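Local coordinates for glycoside hydrolase family 16 protein (Akkermansia muciniphila, PDB 6T2N) that probably acts as an endo-beta-galactosidase, cutting O-glycan chains of mucin from within at the start of mucin breakdown by a human gut bacterium, at residues Lys71-Leu74 and Gly75-Asn79; Met93-Asp97 and Gly98-Leu102; Lys246-Leu250 and Asn251-Tyr255. One frame throughout, in Å; residues are numbered along the deposited sequence.

Interaction 1: Lys71-Leu74 and Gly75-Asn79; sequences KPEL and GVIRN
E73 and R78, five residues apart, meet across a turn in an end-on salt bridge. The guanidinium presents NH1 and NH2, one to each carboxylate oxygen: R78 NH1 lies 2.9 Å from E73 OE1, and R78 NH2 lies 2.7 Å from E73 OE2. Both bonds are nearly straight, with N-H...O angles of 165° and 172°, and both oxygens use the syn lone pair, the side facing the other oxygen. Carboxylate and guanidinium are therefore almost coplanar (7° apart), although the two side chains as wholes run at about a right angle to each other. The arginine achieves this with a chain extended from CG to NE, which carries its flat end back across the turn to the carboxylate. Two bonds to the same carboxylate should hold the guanidinium in the shared plane. One of its faces is covered by I77, whose CG2 sits 3.3 Å above the plane and over its centre. The other branch of I77 reaches the far side of the turn, where CD1 lies 3.6 Å from L74 O. Between them G75 has a positive phi, a backbone region readily open to a residue without a side chain. The carboxylate has a second partner, since E73 OE1 is also hydrogen-bonded to S134 OG; the paired charge and this bond together probably keep E73 ionised. The turn leads out of strand 71-72, which pairs with strand 127-136 in the mixed sheet of this family 16 fold: K71 and E73 bond through their backbones to T136 and S134, and G75 to Y86 of strand 85-86. Y86 also touches E73, I77 and R78, while R78 extends to W165 on strand 160-168.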
loop_
_atom_site.group_PDB
_atom_site.type_symbol
_atom_site.label_atom_id
_atom_site.label_comp_id
_atom_site.label_asym_id
_atom_site.label_seq_id
_atom_site.Cartn_x
_atom_site.Cartn_y
_atom_site.Cartn_z
ATOM N N LYS A 71 -6.778 6.902 -8.384
ATOM C CA LYS A 71 -7.120 8.280 -7.996
ATOM C C LYS A 71 -6.023 8.758 -7.080
ATOM O O LYS A 71 -5.389 7.957 -6.414
ATOM C CB LYS A 71 -8.532 8.391 -7.436
ATOM C CG LYS A 71 -9.572 8.192 -8.519
ATOM C CD LYS A 71 -10.968 8.482 -8.032
ATOM C CE LYS A 71 -12.040 7.995 -8.990
ATOM N NZ LYS A 71 -12.159 8.881 -10.175
ATOM N N PRO A 72 -5.689 10.062 -7.162
ATOM C CA PRO A 72 -4.659 10.648 -6.322
ATOM C C PRO A 72 -5.276 10.779 -4.930
ATOM O O PRO A 72 -6.426 11.143 -4.833
ATOM C CB PRO A 72 -4.408 12.034 -6.982
ATOM C CG PRO A 72 -5.743 12.395 -7.555
ATOM C CD PRO A 72 -6.265 11.072 -8.079
ATOM N N GLU A 73 -4.506 10.503 -3.899
ATOM C CA GLU A 73 -4.876 10.990 -2.559
ATOM C C GLU A 73 -4.477 12.450 -2.588
ATOM O O GLU A 73 -3.463 12.709 -3.225
ATOM C CB GLU A 73 -4.131 10.233 -1.459
ATOM C CG GLU A 73 -4.369 8.736 -1.397
ATOM C CD GLU A 73 -4.040 8.205 -0.012
ATOM O OE1 GLU A 73 -2.867 8.353 0.357
ATOM O OE2 GLU A 73 -4.964 7.712 0.704
ATOM N N LEU A 74 -5.202 13.314 -1.887
ATOM C CA LEU A 74 -4.982 14.786 -1.873
ATOM C C LEU A 74 -4.831 15.319 -0.438
ATOM O O LEU A 74 -5.764 15.222 0.399
ATOM C CB LEU A 74 -6.142 15.446 -2.625
ATOM C CG LEU A 74 -6.338 14.935 -4.058
ATOM C CD1 LEU A 74 -7.561 15.539 -4.737
ATOM C CD2 LEU A 74 -5.093 15.186 -4.888
ATOM N N GLY A 75 -3.669 15.879 -0.150
ATOM C CA GLY A 75 -3.444 16.640 1.091
ATOM C C GLY A 75 -2.719 15.822 2.130
ATOM O O GLY A 75 -2.151 14.790 1.809
ATOM N N VAL A 76 -2.715 16.297 3.356
ATOM C CA VAL A 76 -2.108 15.534 4.469
ATOM C C VAL A 76 -3.117 14.494 4.922
ATOM O O VAL A 76 -4.178 14.885 5.314
ATOM C CB VAL A 76 -1.690 16.493 5.584
ATOM C CG1 VAL A 76 -1.183 15.708 6.786
ATOM C CG2 VAL A 76 -0.671 17.537 5.063
ATOM N N ILE A 77 -2.775 13.221 4.837
ATOM C CA ILE A 77 -3.700 12.113 5.180
ATOM C C ILE A 77 -3.334 11.448 6.514
ATOM O O ILE A 77 -4.235 11.337 7.320
ATOM C CB ILE A 77 -3.709 11.097 4.035
ATOM C CG1 ILE A 77 -4.076 11.767 2.719
ATOM C CG2 ILE A 77 -4.669 9.958 4.357
ATOM C CD1 ILE A 77 -5.287 12.639 2.840
ATOM N N ARG A 78 -2.092 10.990 6.687
ATOM C CA ARG A 78 -1.641 10.084 7.773
ATOM C C ARG A 78 -0.361 10.519 8.478
ATOM O O ARG A 78 0.567 10.951 7.830
ATOM C CB ARG A 78 -1.114 8.766 7.219
ATOM C CG ARG A 78 -2.149 8.034 6.417
ATOM C CD ARG A 78 -1.565 6.872 5.655
ATOM N NE ARG A 78 -2.784 6.588 4.932
ATOM C CZ ARG A 78 -3.056 7.066 3.738
ATOM N NH1 ARG A 78 -2.127 7.722 3.083
ATOM N NH2 ARG A 78 -4.228 6.859 3.184
ATOM N N ASN A 79 -0.220 10.113 9.729
ATOM C CA ASN A 79 1.108 10.022 10.394
ATOM C C ASN A 79 1.540 11.443 10.790
ATOM O O ASN A 79 2.130 12.201 9.973
ATOM C CB ASN A 79 2.118 9.253 9.540
ATOM C CG ASN A 79 3.289 8.732 10.349
ATOM O OD1 ASN A 79 3.826 9.398 11.234
ATOM N ND2 ASN A 79 3.709 7.530 10.032
#

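Interaction 2: Met93-Asp97 and Gly98-Leu102; sequences MRLED and GCLVL. With CA (calcium ion), chain C.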
loop_
_atom_site.group_PDB
_atom_site.type_symbol
_atom_site.label_atom_id
_atom_site.label_comp_id
_atom_site.label_asym_id
_atom_site.label_seq_id
_atom_site.Cartn_x
_atom_site.Cartn_y
_atom_site.Cartn_z
ATOM N N MET A 93 3.045 12.869 -9.835
ATOM C CA MET A 93 2.287 11.708 -10.393
ATOM C C MET A 93 2.264 11.697 -11.921
ATOM O O MET A 93 1.614 12.583 -12.513
ATOM C CB MET A 93 0.827 11.830 -9.963
ATOM C CG MET A 93 0.287 10.603 -9.284
ATOM S SD MET A 93 -1.194 11.027 -8.339
ATOM C CE MET A 93 -2.341 11.101 -9.715
ATOM N N ARG A 94 2.852 10.702 -12.577
ATOM C CA ARG A 94 2.862 10.670 -14.071
ATOM C C ARG A 94 3.483 9.362 -14.567
ATOM O O ARG A 94 4.209 8.715 -13.765
ATOM C CB ARG A 94 3.724 11.814 -14.601
ATOM C CG ARG A 94 5.087 11.828 -13.859
ATOM C CD ARG A 94 6.037 12.904 -14.654
ATOM N NE ARG A 94 7.429 12.923 -14.238
ATOM C CZ ARG A 94 7.893 13.292 -13.077
ATOM N NH1 ARG A 94 7.127 13.914 -12.274
ATOM N NH2 ARG A 94 9.172 13.297 -12.838
ATOM N N LEU A 95 3.245 9.029 -15.850
ATOM C CA LEU A 95 3.830 7.843 -16.518
ATOM C C LEU A 95 5.056 8.331 -17.261
ATOM O O LEU A 95 4.898 9.252 -18.014
ATOM C CB LEU A 95 2.814 7.236 -17.479
ATOM C CG LEU A 95 1.420 7.038 -16.895
ATOM C CD1 LEU A 95 0.488 6.369 -17.902
ATOM C CD2 LEU A 95 1.508 6.247 -15.594
ATOM N N GLU A 96 6.225 7.825 -16.894
ATOM C CA GLU A 96 7.516 7.961 -17.598
ATOM C C GLU A 96 7.976 6.528 -17.860
ATOM O O GLU A 96 7.680 5.642 -17.031
ATOM C CB GLU A 96 8.564 8.740 -16.785
ATOM C CG GLU A 96 8.640 10.252 -17.030
ATOM C CD GLU A 96 9.650 11.015 -16.163
ATOM O OE1 GLU A 96 9.876 10.620 -15.015
ATOM O OE2 GLU A 96 10.219 12.029 -16.640
ATOM N N ASP A 97 8.644 6.311 -18.985
ATOM C CA ASP A 97 9.221 5.018 -19.428
ATOM C C ASP A 97 8.330 3.853 -18.978
ATOM O O ASP A 97 8.898 2.863 -18.480
ATOM C CB ASP A 97 10.645 4.856 -18.897
ATOM C CG ASP A 97 11.652 5.843 -19.474
ATOM O OD1 ASP A 97 11.761 5.991 -20.755
ATOM O OD2 ASP A 97 12.365 6.431 -18.642
ATOM N N GLY A 98 7.009 3.965 -19.144
ATOM C CA GLY A 98 6.090 2.836 -18.891
ATOM C C GLY A 98 6.178 2.329 -17.453
ATOM O O GLY A 98 6.071 1.115 -17.216
ATOM N N CYS A 99 6.418 3.238 -16.520
ATOM C CA CYS A 99 6.039 3.072 -15.108
ATOM C C CYS A 99 5.183 4.269 -14.702
ATOM O O CYS A 99 5.334 5.375 -15.321
ATOM C CB CYS A 99 7.249 3.031 -14.193
ATOM S SG CYS A 99 8.470 1.831 -14.741
ATOM N N LEU A 100 4.316 4.032 -13.712
ATOM C CA LEU A 100 3.845 5.074 -12.774
ATOM C C LEU A 100 5.054 5.613 -12.002
ATOM O O LEU A 100 5.834 4.779 -11.392
ATOM C CB LEU A 100 2.853 4.472 -11.779
ATOM C CG LEU A 100 2.398 5.429 -10.682
ATOM C CD1 LEU A 100 1.659 6.606 -11.287
ATOM C CD2 LEU A 100 1.526 4.721 -9.672
ATOM N N VAL A 101 5.150 6.942 -11.988
ATOM C CA VAL A 101 6.213 7.714 -11.299
ATOM C C VAL A 101 5.526 8.475 -10.157
ATOM O O VAL A 101 4.639 9.330 -10.461
ATOM C CB VAL A 101 6.940 8.639 -12.297
ATOM C CG1 VAL A 101 8.120 9.370 -11.675
ATOM C CG2 VAL A 101 7.397 7.857 -13.504
ATOM N N LEU A 102 5.888 8.171 -8.902
ATOM C CA LEU A 102 5.493 8.988 -7.740
ATOM C C LEU A 102 6.739 9.700 -7.255
ATOM O O LEU A 102 7.677 9.008 -6.794
ATOM C CB LEU A 102 4.962 8.068 -6.657
ATOM C CG LEU A 102 3.831 7.133 -7.069
ATOM C CD1 LEU A 102 3.497 6.148 -5.940
ATOM C CD2 LEU A 102 2.621 7.949 -7.469
HETATM CA CA CA C . 5.201 -1.165 -17.364
#
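V101 lies against one face of the R94 guanidinium, its CG1 4.1 Å above the plane and offset toward the rim, while the carboxylate of E96 stands at the edge with CD in plane. The setting is an antiparallel beta hairpin of strands 93-96 and 99-104, in which R94, E96, C99 and V101 share one face and M93, L95, L100 and L102 the other. R94 NE and E96 OE1 form a salt bridge at 3.4 Å, but each charge has a further mate, E103 for the arginine and K293 for the glutamate. The other methyl of V101, CG2, packs 3.6 Å from E96 CB. Trimming V101 to an alanine would remove both methyls and is likely to leave the guanidinium face and E96 CB without their apolar neighbour. Opposite, M93 and L102 run side by side. Two hydrogen-bonded pairs, R94 with V101 and E96 with C99, fix the register; C99 N reaches E96 O at 2.8 Å. D97 and G98 form the two-residue turn, both with positive phi, resembling type I'. There G98 O binds the calcium ion at 2.4 Å, alongside E59 O and D297 OD1.

Interaction 3: Lys246-Leu250 and Asn251-Tyr255; sequences KSIDL and NTTNY
I248 and T253 form the buried, apolar and more closely packed side of this contact, where the strand ending at D249 runs into a turn. The two side chains cross at about a right angle, with I248 CG1 lying 3.8 Å from T253 CG2. L250 flanks the same side with CD1 4.0 Å from T253 OG1, a hydroxyl whose stronger partner is N261 ND2; its bond to L250 O is weak.

On the solvent side lie D249, N251 and T252, all exposed and linked by polar atoms rather than by apolar packing. D249 CG stands anti to the backbone N (chi1 167°), which carries the carboxylate forward along the chain; OD1 then accepts N251 N at 2.9 Å from above the carboxylate plane, an Asx turn. D249 O takes two donors from T252: the amide at 3.2 Å, closing a beta turn of type I character, and the hydroxyl OG1. A second, weaker turn follows, with T253 N 3.2 Å from L250 O.

Strand 243-249 pairs with strand 235-240, I248 bonding through its backbone to I236, which also touches the side chains of I248 and L250. R211 of strand 211-216 touches I248 and T253 and hydrogen-bonds T252 OG1, while F197 of strand 192-198 packs on I248.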
loop_
_atom_site.group_PDB
_atom_site.type_symbol
_atom_site.label_atom_id
_atom_site.label_comp_id
_atom_site.label_asym_id
_atom_site.label_seq_id
_atom_site.Cartn_x
_atom_site.Cartn_y
_atom_site.Cartn_z
ATOM N N LYS A 246 6.451 -12.689 4.996
ATOM C CA LYS A 246 5.509 -12.999 6.083
ATOM C C LYS A 246 4.297 -13.764 5.534
ATOM O O LYS A 246 3.757 -13.428 4.504
ATOM C CB LYS A 246 5.199 -11.685 6.776
ATOM C CG LYS A 246 4.446 -11.823 8.062
ATOM C CD LYS A 246 5.289 -12.381 9.175
ATOM C CE LYS A 246 4.415 -12.923 10.288
ATOM N NZ LYS A 246 5.127 -12.918 11.577
ATOM N N SER A 247 3.970 -14.867 6.180
ATOM C CA SER A 247 2.706 -15.619 6.013
ATOM C C SER A 247 1.862 -15.329 7.249
ATOM O O SER A 247 2.456 -15.126 8.305
ATOM C CB SER A 247 2.967 -17.097 5.903
ATOM O OG SER A 247 2.736 -17.738 7.167
ATOM N N ILE A 248 0.547 -15.377 7.105
ATOM C CA ILE A 248 -0.436 -15.398 8.211
ATOM C C ILE A 248 -1.409 -16.562 7.960
ATOM O O ILE A 248 -1.728 -16.774 6.794
ATOM C CB ILE A 248 -1.084 -14.011 8.233
ATOM C CG1 ILE A 248 -1.900 -13.830 9.508
ATOM C CG2 ILE A 248 -1.923 -13.749 6.996
ATOM C CD1 ILE A 248 -2.615 -12.500 9.546
ATOM N N ASP A 249 -1.773 -17.381 8.969
ATOM C CA ASP A 249 -2.865 -18.389 8.825
ATOM C C ASP A 249 -4.154 -17.655 9.226
ATOM O O ASP A 249 -4.199 -17.109 10.346
ATOM C CB ASP A 249 -2.522 -19.697 9.553
ATOM C CG ASP A 249 -3.667 -20.691 9.744
ATOM O OD1 ASP A 249 -4.810 -20.387 9.239
ATOM O OD2 ASP A 249 -3.424 -21.764 10.433
ATOM N N LEU A 250 -5.138 -17.546 8.324
ATOM C CA LEU A 250 -6.395 -16.766 8.595
ATOM C C LEU A 250 -7.313 -17.502 9.633
ATOM O O LEU A 250 -8.264 -16.861 10.193
ATOM C CB LEU A 250 -7.107 -16.509 7.258
ATOM C CG LEU A 250 -6.793 -15.192 6.546
ATOM C CD1 LEU A 250 -5.407 -14.675 6.887
ATOM C CD2 LEU A 250 -6.940 -15.357 5.039
ATOM N N ASN A 251 -7.065 -18.787 9.934
ATOM C CA ASN A 251 -7.817 -19.540 11.011
ATOM C C ASN A 251 -7.446 -19.060 12.463
ATOM O O ASN A 251 -8.170 -19.150 13.360
ATOM C CB ASN A 251 -7.746 -21.129 10.964
ATOM C CG ASN A 251 -8.422 -21.515 9.479
ATOM O OD1 ASN A 251 -7.778 -21.886 8.496
ATOM N ND2 ASN A 251 -9.669 -21.462 9.283
ATOM N N THR A 252 -6.373 -18.151 12.494
ATOM C CA THR A 252 -5.869 -17.440 13.714
ATOM C C THR A 252 -6.271 -15.938 13.753
ATOM O O THR A 252 -6.184 -15.319 14.847
ATOM C CB THR A 252 -4.346 -17.551 13.833
ATOM O OG1 THR A 252 -3.894 -16.645 12.825
ATOM C CG2 THR A 252 -3.810 -18.960 13.659
ATOM N N THR A 253 -6.759 -15.367 12.652
ATOM C CA THR A 253 -7.280 -13.970 12.651
ATOM C C THR A 253 -8.816 -13.966 12.721
ATOM O O THR A 253 -9.408 -13.007 12.196
ATOM C CB THR A 253 -6.790 -13.186 11.430
ATOM O OG1 THR A 253 -7.425 -13.565 10.201
ATOM C CG2 THR A 253 -5.304 -13.371 11.242
ATOM N N ASN A 254 -9.439 -14.946 13.381
ATOM C CA ASN A 254 -10.892 -14.911 13.682
ATOM C C ASN A 254 -11.055 -13.845 14.813
ATOM O O ASN A 254 -10.206 -13.904 15.907
ATOM C CB ASN A 254 -11.435 -16.333 14.034
ATOM C CG ASN A 254 -11.980 -17.159 12.826
ATOM O OD1 ASN A 254 -12.571 -16.450 11.939
ATOM N ND2 ASN A 254 -11.594 -18.228 12.490
ATOM N N TYR A 255 -12.131 -13.052 14.730
ATOM C CA TYR A 255 -12.438 -12.072 15.811
ATOM C C TYR A 255 -13.476 -12.717 16.709
ATOM O O TYR A 255 -14.274 -13.436 16.130
ATOM C CB TYR A 255 -12.997 -10.741 15.280
ATOM C CG TYR A 255 -12.012 -9.757 14.687
ATOM C CD1 TYR A 255 -10.702 -9.671 15.129
ATOM C CD2 TYR A 255 -12.430 -8.863 13.718
ATOM C CE1 TYR A 255 -9.827 -8.741 14.606
ATOM C CE2 TYR A 255 -11.555 -7.953 13.146
ATOM C CZ TYR A 255 -10.256 -7.883 13.609
ATOM O OH TYR A 255 -9.397 -6.989 13.086
#

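In the fold
From the N terminus the three contacts follow in series, none enclosing or crossing another, and each closes a short turn of its own. Interaction 1 shapes the exit from strand 71-72 in the mixed sheet. Interaction 2 is a hairpin on the other, antiparallel sheet, beside strand 292-302. These two touch, P72 CB lying 3.6 Å from M93 CE, so apolar packing joins the two sheets there, consistent with the beta-sandwich of family 16. Interaction 3 ends strand 243-249, in the same sheet as interaction 2, but their centres are about 35 Å apart, on opposite sides of the chain's centre, with no direct touch.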